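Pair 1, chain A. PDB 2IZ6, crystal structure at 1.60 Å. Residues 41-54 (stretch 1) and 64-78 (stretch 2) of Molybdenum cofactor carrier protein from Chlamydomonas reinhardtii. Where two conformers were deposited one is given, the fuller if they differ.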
# COMPACT_ATOMS: atom_id res chain seq x y z
N ILE A 41 -24.92 -14.08 -7.26
CA ILE A 41 -24.67 -12.85 -6.53
C ILE A 41 -25.48 -11.71 -7.14
O ILE A 41 -26.07 -10.93 -6.42
CB ILE A 41 -23.11 -12.52 -6.45
CG1 ILE A 41 -22.45 -13.52 -5.51
CG2 ILE A 41 -22.80 -11.06 -6.22
CD1 ILE A 41 -20.95 -13.56 -5.67
N ALA A 42 -25.39 -11.51 -8.42
CA ALA A 42 -26.15 -10.45 -9.09
C ALA A 42 -27.67 -10.57 -8.96
O ALA A 42 -28.36 -9.58 -8.75
CB ALA A 42 -25.80 -10.38 -10.47
N THR A 43 -28.12 -11.79 -9.01
CA THR A 43 -29.56 -12.10 -8.94
C THR A 43 -30.13 -11.74 -7.58
O THR A 43 -31.26 -11.28 -7.47
CB THR A 43 -29.81 -13.57 -9.25
OG1 THR A 43 -29.36 -13.91 -10.61
CG2 THR A 43 -31.29 -13.92 -9.07
N HIS A 44 -29.30 -11.88 -6.53
CA HIS A 44 -29.64 -11.41 -5.21
C HIS A 44 -29.50 -9.91 -5.00
O HIS A 44 -29.70 -9.42 -3.90
CB HIS A 44 -28.83 -12.20 -4.16
CG HIS A 44 -29.35 -13.58 -3.94
ND1 HIS A 44 -29.10 -14.61 -4.82
CD2 HIS A 44 -30.20 -14.08 -3.00
CE1 HIS A 44 -29.73 -15.70 -4.40
NE2 HIS A 44 -30.38 -15.42 -3.28
N GLY A 45 -29.12 -9.15 -6.03
CA GLY A 45 -29.01 -7.72 -5.87
C GLY A 45 -27.76 -7.21 -5.24
O GLY A 45 -27.76 -6.09 -4.72
N TRP A 46 -26.76 -8.07 -5.16
CA TRP A 46 -25.50 -7.75 -4.57
C TRP A 46 -24.51 -7.27 -5.63
O TRP A 46 -24.59 -7.67 -6.78
CB TRP A 46 -24.93 -8.92 -3.76
CG TRP A 46 -25.89 -9.53 -2.81
CD1 TRP A 46 -26.86 -8.88 -2.05
CD2 TRP A 46 -25.89 -10.89 -2.37
NE1 TRP A 46 -27.56 -9.86 -1.31
CE2 TRP A 46 -26.98 -11.08 -1.49
CE3 TRP A 46 -25.20 -12.02 -2.82
CZ2 TRP A 46 -27.31 -12.34 -0.95
CZ3 TRP A 46 -25.55 -13.30 -2.31
CH2 TRP A 46 -26.58 -13.42 -1.34
N ILE A 47 -23.56 -6.44 -5.18
CA ILE A 47 -22.42 -5.99 -5.99
C ILE A 47 -21.28 -7.03 -5.89
O ILE A 47 -21.02 -7.49 -4.79
CB ILE A 47 -21.91 -4.62 -5.55
CG1 ILE A 47 -22.95 -3.50 -5.71
CG2 ILE A 47 -20.66 -4.23 -6.31
CD1 ILE A 47 -22.60 -2.19 -4.99
N LEU A 48 -20.71 -7.43 -7.04
CA LEU A 48 -19.54 -8.29 -7.04
C LEU A 48 -18.28 -7.44 -7.04
O LEU A 48 -18.14 -6.59 -7.90
CB LEU A 48 -19.56 -9.10 -8.30
CG LEU A 48 -18.32 -9.98 -8.65
CD1 LEU A 48 -18.16 -11.03 -7.57
CD2 LEU A 48 -18.40 -10.65 -10.03
N LEU A 49 -17.34 -7.79 -6.16
CA LEU A 49 -16.04 -7.16 -6.07
C LEU A 49 -15.04 -8.25 -6.29
O LEU A 49 -15.04 -9.25 -5.56
CB LEU A 49 -15.87 -6.57 -4.66
CG LEU A 49 -14.51 -5.95 -4.31
CD1 LEU A 49 -14.25 -4.75 -5.06
CD2 LEU A 49 -14.48 -5.49 -2.82
N THR A 50 -14.17 -8.13 -7.32
CA THR A 50 -13.17 -9.15 -7.60
C THR A 50 -12.01 -8.54 -8.38
O THR A 50 -11.99 -7.33 -8.61
CB THR A 50 -13.81 -10.40 -8.30
OG1 THR A 50 -12.92 -11.51 -8.34
CG2 THR A 50 -14.23 -10.06 -9.68
N GLY A 51 -11.03 -9.36 -8.72
CA GLY A 51 -9.92 -8.89 -9.56
C GLY A 51 -10.39 -8.58 -10.96
O GLY A 51 -11.29 -9.26 -11.48
N GLY A 52 -9.82 -7.54 -11.57
CA GLY A 52 -10.36 -7.02 -12.84
C GLY A 52 -9.63 -7.45 -14.08
O GLY A 52 -10.00 -7.01 -15.18
N ARG A 53 -8.65 -8.33 -13.87
CA ARG A 53 -7.68 -8.86 -14.85
C ARG A 53 -8.04 -10.09 -15.70
O ARG A 53 -7.11 -10.77 -16.17
CB ARG A 53 -6.41 -9.25 -14.07
CG ARG A 53 -5.14 -9.63 -14.86
CD ARG A 53 -4.19 -8.43 -15.05
NE ARG A 53 -2.95 -8.81 -15.72
CZ ARG A 53 -2.07 -7.95 -16.22
NH1 ARG A 53 -2.27 -6.63 -16.15
NH2 ARG A 53 -0.97 -8.40 -16.82
N SER A 54 -9.32 -10.41 -15.91
CA SER A 54 -9.70 -11.15 -17.19
C SER A 54 -9.30 -12.64 -17.40
O SER A 54 -9.25 -13.11 -18.56
CB SER A 54 -9.18 -10.33 -18.39
OG SER A 54 -10.22 -9.92 -19.23
N GLY A 64 -20.45 -13.82 -15.13
CA GLY A 64 -21.71 -14.30 -14.58
C GLY A 64 -22.60 -13.22 -13.99
O GLY A 64 -23.79 -13.15 -14.27
N ALA A 65 -21.99 -12.34 -13.19
CA ALA A 65 -22.72 -11.25 -12.58
C ALA A 65 -23.25 -10.29 -13.64
O ALA A 65 -24.38 -9.82 -13.56
CB ALA A 65 -21.78 -10.49 -11.67
N LYS A 66 -22.42 -10.06 -14.68
CA LYS A 66 -22.83 -9.08 -15.72
C LYS A 66 -23.98 -9.66 -16.51
O LYS A 66 -24.97 -8.97 -16.82
CB LYS A 66 -21.64 -8.73 -16.60
CG LYS A 66 -21.85 -7.77 -17.83
CD LYS A 66 -22.44 -6.39 -17.50
CE LYS A 66 -21.99 -5.81 -16.19
NZ LYS A 66 -23.03 -4.81 -15.75
N GLU A 67 -23.92 -10.95 -16.80
CA GLU A 67 -25.01 -11.63 -17.52
C GLU A 67 -26.38 -11.58 -16.80
O GLU A 67 -27.45 -11.46 -17.43
CB GLU A 67 -24.62 -13.08 -17.79
CG GLU A 67 -25.66 -13.90 -18.57
CD GLU A 67 -25.35 -15.40 -18.63
OE1 GLU A 67 -24.31 -15.85 -18.10
OE2 GLU A 67 -26.18 -16.16 -19.21
N ALA A 68 -26.36 -11.69 -15.47
CA ALA A 68 -27.51 -11.60 -14.63
C ALA A 68 -27.91 -10.16 -14.28
O ALA A 68 -28.79 -9.93 -13.43
CB ALA A 68 -27.20 -12.41 -13.34
N GLY A 69 -27.24 -9.17 -14.89
CA GLY A 69 -27.58 -7.75 -14.65
C GLY A 69 -27.01 -7.07 -13.44
O GLY A 69 -27.46 -5.99 -13.08
N GLY A 70 -25.99 -7.68 -12.80
CA GLY A 70 -25.45 -7.08 -11.64
C GLY A 70 -24.32 -6.10 -11.93
O GLY A 70 -23.83 -5.98 -13.06
N THR A 71 -23.95 -5.38 -10.90
CA THR A 71 -22.95 -4.37 -10.97
C THR A 71 -21.65 -5.05 -10.51
O THR A 71 -21.61 -5.81 -9.55
CB THR A 71 -23.21 -3.24 -9.98
OG1 THR A 71 -24.35 -2.48 -10.40
CG2 THR A 71 -22.04 -2.28 -9.87
N THR A 72 -20.55 -4.77 -11.23
CA THR A 72 -19.29 -5.35 -10.96
C THR A 72 -18.18 -4.31 -10.74
O THR A 72 -18.06 -3.30 -11.46
CB THR A 72 -18.84 -6.22 -12.14
OG1 THR A 72 -18.77 -5.45 -13.34
CG2 THR A 72 -19.75 -7.45 -12.38
N ILE A 73 -17.34 -4.66 -9.81
CA ILE A 73 -16.18 -3.85 -9.45
C ILE A 73 -14.98 -4.72 -9.65
O ILE A 73 -14.85 -5.79 -9.03
CB ILE A 73 -16.22 -3.30 -8.00
CG1 ILE A 73 -17.47 -2.46 -7.70
CG2 ILE A 73 -14.92 -2.50 -7.72
CD1 ILE A 73 -17.68 -2.24 -6.23
N GLY A 74 -14.06 -4.29 -10.52
CA GLY A 74 -12.88 -5.05 -10.81
C GLY A 74 -11.68 -4.24 -10.41
O GLY A 74 -11.52 -3.11 -10.85
N VAL A 75 -10.87 -4.82 -9.53
CA VAL A 75 -9.71 -4.21 -8.93
C VAL A 75 -8.46 -4.68 -9.65
O VAL A 75 -8.27 -5.88 -9.88
CB VAL A 75 -9.66 -4.51 -7.40
CG1 VAL A 75 -8.53 -3.69 -6.75
CG2 VAL A 75 -11.00 -4.23 -6.79
N LEU A 76 -7.63 -3.72 -10.02
CA LEU A 76 -6.42 -3.96 -10.83
C LEU A 76 -5.27 -3.16 -10.17
O LEU A 76 -5.53 -2.13 -9.57
CB LEU A 76 -6.67 -3.35 -12.21
CG LEU A 76 -7.90 -3.82 -12.95
CD1 LEU A 76 -8.62 -2.67 -13.56
CD2 LEU A 76 -7.50 -4.86 -14.00
N PRO A 77 -4.05 -3.63 -10.25
CA PRO A 77 -2.90 -2.78 -9.81
C PRO A 77 -2.61 -1.68 -10.86
O PRO A 77 -2.21 -0.57 -10.56
CB PRO A 77 -1.74 -3.78 -9.73
CG PRO A 77 -2.18 -5.01 -10.45
CD PRO A 77 -3.66 -4.98 -10.69
N GLY A 78 -2.77 -2.15 -12.09
CA GLY A 78 -2.79 -1.48 -13.36
C GLY A 78 -3.28 -2.61 -14.29
O GLY A 78 -3.14 -3.85 -13.98
O HOH W 1 -30.64 -11.80 -12.46
O HOH W 2 -23.32 -8.15 -9.19
O HOH W 3 -25.65 -5.65 -8.42

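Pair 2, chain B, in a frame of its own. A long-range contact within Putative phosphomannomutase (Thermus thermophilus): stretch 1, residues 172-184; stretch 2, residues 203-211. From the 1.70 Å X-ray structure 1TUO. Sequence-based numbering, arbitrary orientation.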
# COMPACT_ATOMS: atom_id res chain seq x y z
N ALA B 172 12.54 -2.46 22.18
CA ALA B 172 13.29 -3.25 21.20
C ALA B 172 13.85 -2.34 20.11
O ALA B 172 15.00 -2.48 19.70
CB ALA B 172 12.39 -4.31 20.59
N LEU B 173 13.03 -1.40 19.65
CA LEU B 173 13.45 -0.46 18.60
C LEU B 173 14.70 0.33 18.95
O LEU B 173 15.55 0.57 18.09
CB LEU B 173 12.32 0.52 18.29
CG LEU B 173 11.27 0.09 17.27
CD1 LEU B 173 10.13 1.11 17.25
CD2 LEU B 173 11.92 -0.03 15.90
N SER B 174 14.82 0.74 20.21
CA SER B 174 15.97 1.52 20.64
C SER B 174 17.27 0.75 20.44
O SER B 174 18.35 1.34 20.41
CB SER B 174 15.82 1.90 22.12
OG SER B 174 15.87 0.76 22.95
N GLY B 175 17.16 -0.56 20.30
CA GLY B 175 18.34 -1.39 20.12
C GLY B 175 18.91 -1.39 18.71
O GLY B 175 20.02 -1.88 18.50
N PHE B 176 18.17 -0.85 17.74
CA PHE B 176 18.66 -0.82 16.36
C PHE B 176 20.04 -0.18 16.34
O PHE B 176 20.23 0.93 16.85
CB PHE B 176 17.70 -0.03 15.46
CG PHE B 176 18.10 -0.03 14.01
CD1 PHE B 176 18.19 -1.23 13.30
CD2 PHE B 176 18.41 1.16 13.35
CE1 PHE B 176 18.59 -1.24 11.96
CE2 PHE B 176 18.80 1.16 12.01
CZ PHE B 176 18.89 -0.05 11.32
N SER B 177 21.00 -0.87 15.73
CA SER B 177 22.37 -0.39 15.68
C SER B 177 22.83 0.17 14.33
O SER B 177 24.01 0.47 14.16
CB SER B 177 23.32 -1.52 16.10
OG SER B 177 23.12 -2.67 15.30
N GLY B 178 21.92 0.31 13.39
CA GLY B 178 22.31 0.84 12.09
C GLY B 178 21.72 2.20 11.79
O GLY B 178 21.38 2.97 12.69
N VAL B 179 21.62 2.49 10.50
CA VAL B 179 21.05 3.75 10.03
C VAL B 179 19.90 3.39 9.10
O VAL B 179 20.00 2.43 8.34
CB VAL B 179 22.08 4.58 9.24
CG1 VAL B 179 22.69 3.74 8.14
CG2 VAL B 179 21.42 5.81 8.65
N LEU B 180 18.82 4.15 9.17
CA LEU B 180 17.69 3.89 8.30
C LEU B 180 17.63 4.96 7.21
O LEU B 180 17.58 6.16 7.51
CB LEU B 180 16.37 3.90 9.09
CG LEU B 180 15.10 3.67 8.26
CD1 LEU B 180 15.13 2.29 7.63
CD2 LEU B 180 13.87 3.81 9.15
N TYR B 181 17.68 4.53 5.96
CA TYR B 181 17.59 5.46 4.85
C TYR B 181 16.12 5.45 4.46
O TYR B 181 15.50 4.39 4.39
CB TYR B 181 18.44 5.00 3.66
CG TYR B 181 19.93 5.13 3.89
CD1 TYR B 181 20.63 4.16 4.61
CD2 TYR B 181 20.63 6.23 3.41
CE1 TYR B 181 22.01 4.29 4.84
CE2 TYR B 181 22.00 6.37 3.63
CZ TYR B 181 22.68 5.40 4.34
OH TYR B 181 24.04 5.53 4.55
N HIS B 182 15.56 6.64 4.24
CA HIS B 182 14.16 6.75 3.85
C HIS B 182 14.03 7.54 2.57
O HIS B 182 14.17 8.77 2.56
CB HIS B 182 13.32 7.44 4.93
CG HIS B 182 11.88 7.59 4.56
ND1 HIS B 182 11.03 8.47 5.20
CD2 HIS B 182 11.14 6.98 3.60
CE1 HIS B 182 9.83 8.39 4.66
NE2 HIS B 182 9.87 7.49 3.69
N ASP B 183 13.75 6.82 1.49
CA ASP B 183 13.55 7.39 0.17
C ASP B 183 12.04 7.65 0.11
O ASP B 183 11.25 6.71 0.10
CB ASP B 183 13.97 6.36 -0.88
CG ASP B 183 13.74 6.82 -2.30
OD1 ASP B 183 14.07 6.03 -3.20
OD2 ASP B 183 13.23 7.95 -2.52
N SER B 184 11.66 8.93 0.11
CA SER B 184 10.25 9.31 0.06
C SER B 184 9.74 9.42 -1.37
O SER B 184 8.54 9.55 -1.60
CB SER B 184 10.04 10.64 0.79
OG SER B 184 10.19 10.48 2.18
N GLU B 203 16.55 7.91 19.44
CA GLU B 203 17.68 8.46 18.71
C GLU B 203 18.20 7.56 17.60
O GLU B 203 19.40 7.30 17.51
CB GLU B 203 18.82 8.80 19.68
CG GLU B 203 18.39 9.74 20.79
CD GLU B 203 17.94 11.10 20.28
OE1 GLU B 203 17.24 11.81 21.03
OE2 GLU B 203 18.30 11.46 19.14
N ILE B 204 17.29 7.09 16.76
CA ILE B 204 17.67 6.24 15.63
C ILE B 204 17.88 7.19 14.46
O ILE B 204 16.99 7.97 14.11
CB ILE B 204 16.57 5.23 15.28
CG1 ILE B 204 16.38 4.24 16.44
CG2 ILE B 204 16.93 4.49 13.99
CD1 ILE B 204 15.31 3.19 16.20
N PRO B 205 19.07 7.17 13.85
CA PRO B 205 19.34 8.07 12.72
C PRO B 205 18.61 7.70 11.43
O PRO B 205 18.63 6.55 11.00
CB PRO B 205 20.86 7.99 12.58
CG PRO B 205 21.15 6.58 12.98
CD PRO B 205 20.28 6.41 14.21
N VAL B 206 17.96 8.69 10.83
CA VAL B 206 17.26 8.48 9.57
C VAL B 206 17.84 9.43 8.55
O VAL B 206 17.81 10.65 8.73
CB VAL B 206 15.74 8.75 9.71
CG1 VAL B 206 15.09 8.79 8.33
CG2 VAL B 206 15.10 7.65 10.55
N ARG B 207 18.39 8.86 7.48
CA ARG B 207 18.97 9.66 6.42
C ARG B 207 17.99 9.69 5.26
O ARG B 207 17.71 8.66 4.64
CB ARG B 207 20.32 9.07 6.00
CG ARG B 207 21.35 9.12 7.13
CD ARG B 207 22.68 8.50 6.74
NE ARG B 207 23.63 8.51 7.86
CZ ARG B 207 24.84 7.96 7.81
NH1 ARG B 207 25.25 7.36 6.70
NH2 ARG B 207 25.63 7.99 8.87
N PRO B 208 17.44 10.87 4.96
CA PRO B 208 16.47 11.07 3.88
C PRO B 208 17.04 11.02 2.47
O PRO B 208 18.18 11.41 2.22
CB PRO B 208 15.89 12.44 4.21
CG PRO B 208 17.12 13.17 4.66
CD PRO B 208 17.78 12.16 5.59
N ILE B 209 16.20 10.53 1.56
CA ILE B 209 16.52 10.44 0.15
C ILE B 209 15.26 10.93 -0.56
O ILE B 209 14.15 10.47 -0.25
CB ILE B 209 16.83 8.99 -0.28
CG1 ILE B 209 18.21 8.58 0.25
CG2 ILE B 209 16.80 8.87 -1.79
CD1 ILE B 209 18.58 7.14 -0.05
N ARG B 210 15.42 11.87 -1.48
CA ARG B 210 14.29 12.43 -2.22
C ARG B 210 13.14 12.84 -1.29
O ARG B 210 11.97 12.55 -1.54
CB ARG B 210 13.81 11.42 -3.28
CG ARG B 210 14.85 11.19 -4.37
CD ARG B 210 14.35 10.38 -5.57
NE ARG B 210 14.07 8.98 -5.24
CZ ARG B 210 14.04 8.00 -6.14
NH1 ARG B 210 14.27 8.26 -7.42
NH2 ARG B 210 13.80 6.75 -5.76
N GLU B 211 13.49 13.54 -0.21
CA GLU B 211 12.51 13.97 0.77
C GLU B 211 11.66 15.15 0.35
O GLU B 211 10.54 15.31 0.81
CB GLU B 211 13.19 14.29 2.11
CG GLU B 211 14.36 15.25 2.00
CD GLU B 211 14.90 15.66 3.36
OE1 GLU B 211 16.07 16.09 3.42
OE2 GLU B 211 14.15 15.56 4.35

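Both pairs place two parallel strands side by side. Fourteen central residues superpose with an RMSD of 0.9 Å over N, CA and C. The strand axes approach to 4.6 Å in pair 1 and 4.5 Å in pair 2, and their N-to-C directions differ by 23° and 24°, with the same negative sign of crossing. The register is also common: L48(A) with T72(A) and L49(A) with I73(A) correspond to L180(B) with V206(B) and Y181(B) with R207(B).

The hydrogen-bond ladder follows this register bond for bond. In pair 1, L48(A) N donates to T71(A) O (3.1 Å), I73(A) N to L48(A) O (2.8 Å), T50(A) N to I73(A) O (3.0 Å), V75(A) N to T50(A) O (2.9 Å) and G52(A) N to V75(A) O (2.8 Å). In pair 2 the first four have exact counterparts: L180(B) N to P205(B) O (3.0 Å), R207(B) N to L180(B) O (2.8 Å), H182(B) N to R207(B) O (3.0 Å) and I209(B) N to H182(B) O (2.9 Å). A fifth, S184(B) N to I209(B) O (2.9 Å), closes the ladder as G52(A) does. A proline fits at P208(B), matched to G74(A), because neither backbone nitrogen donates in this ladder.

The closest match in side-chain position is L48(A) with L180(B), whose centres fall 0.5 Å apart; both adopt the t, p rotamer. On the face bearing L49(A) and I73(A), pair 1 packs hydrocarbon: L49(A) CD1 lies 3.5 Å from I73(A) CG2 and 3.7 Å from V75(A) CG2, while I47(A) CG2 reaches I73(A) CD1 at 3.6 Å. Pair 2 puts Y181(B) and R207(B) at the L49(A) and I73(A) positions. V179(B), matching I47(A), still finds aliphatic surface, with CG2 3.5 Å from R207(B) CD, and it covers one face of the guanidinium. At the edge of that group, R207(B) NH1 makes a weak hydrogen bond to Y181(B) OH (3.1 Å, angle 130°). The long arginine thus combines apolar and polar contacts where isoleucine offers only the former.

Glycine marks another difference. An ideal CB on G70(A) would lie 2.4 Å from A42(A) CB, a clash, and A42(A) CB already sits 3.5 Å from G70(A) CA. The matched I204(B) instead has a full side chain, packing CG2 against F176(B) CD2 at 3.7 Å and CD1 against L173(B) O at 3.2 Å.

At the far end, L76(A) and R210(B) share a CA position within 0.9 Å, but their side-chain centres lie 7.9 Å apart. L76(A) CD2 packs against G52(A) C at 3.4 Å. R210(B) forms a two-pronged salt bridge to D183(B), the residue matched to G51(A): NH2 donates to OD1 at 2.7 Å and NE to OD2 at 3.0 Å.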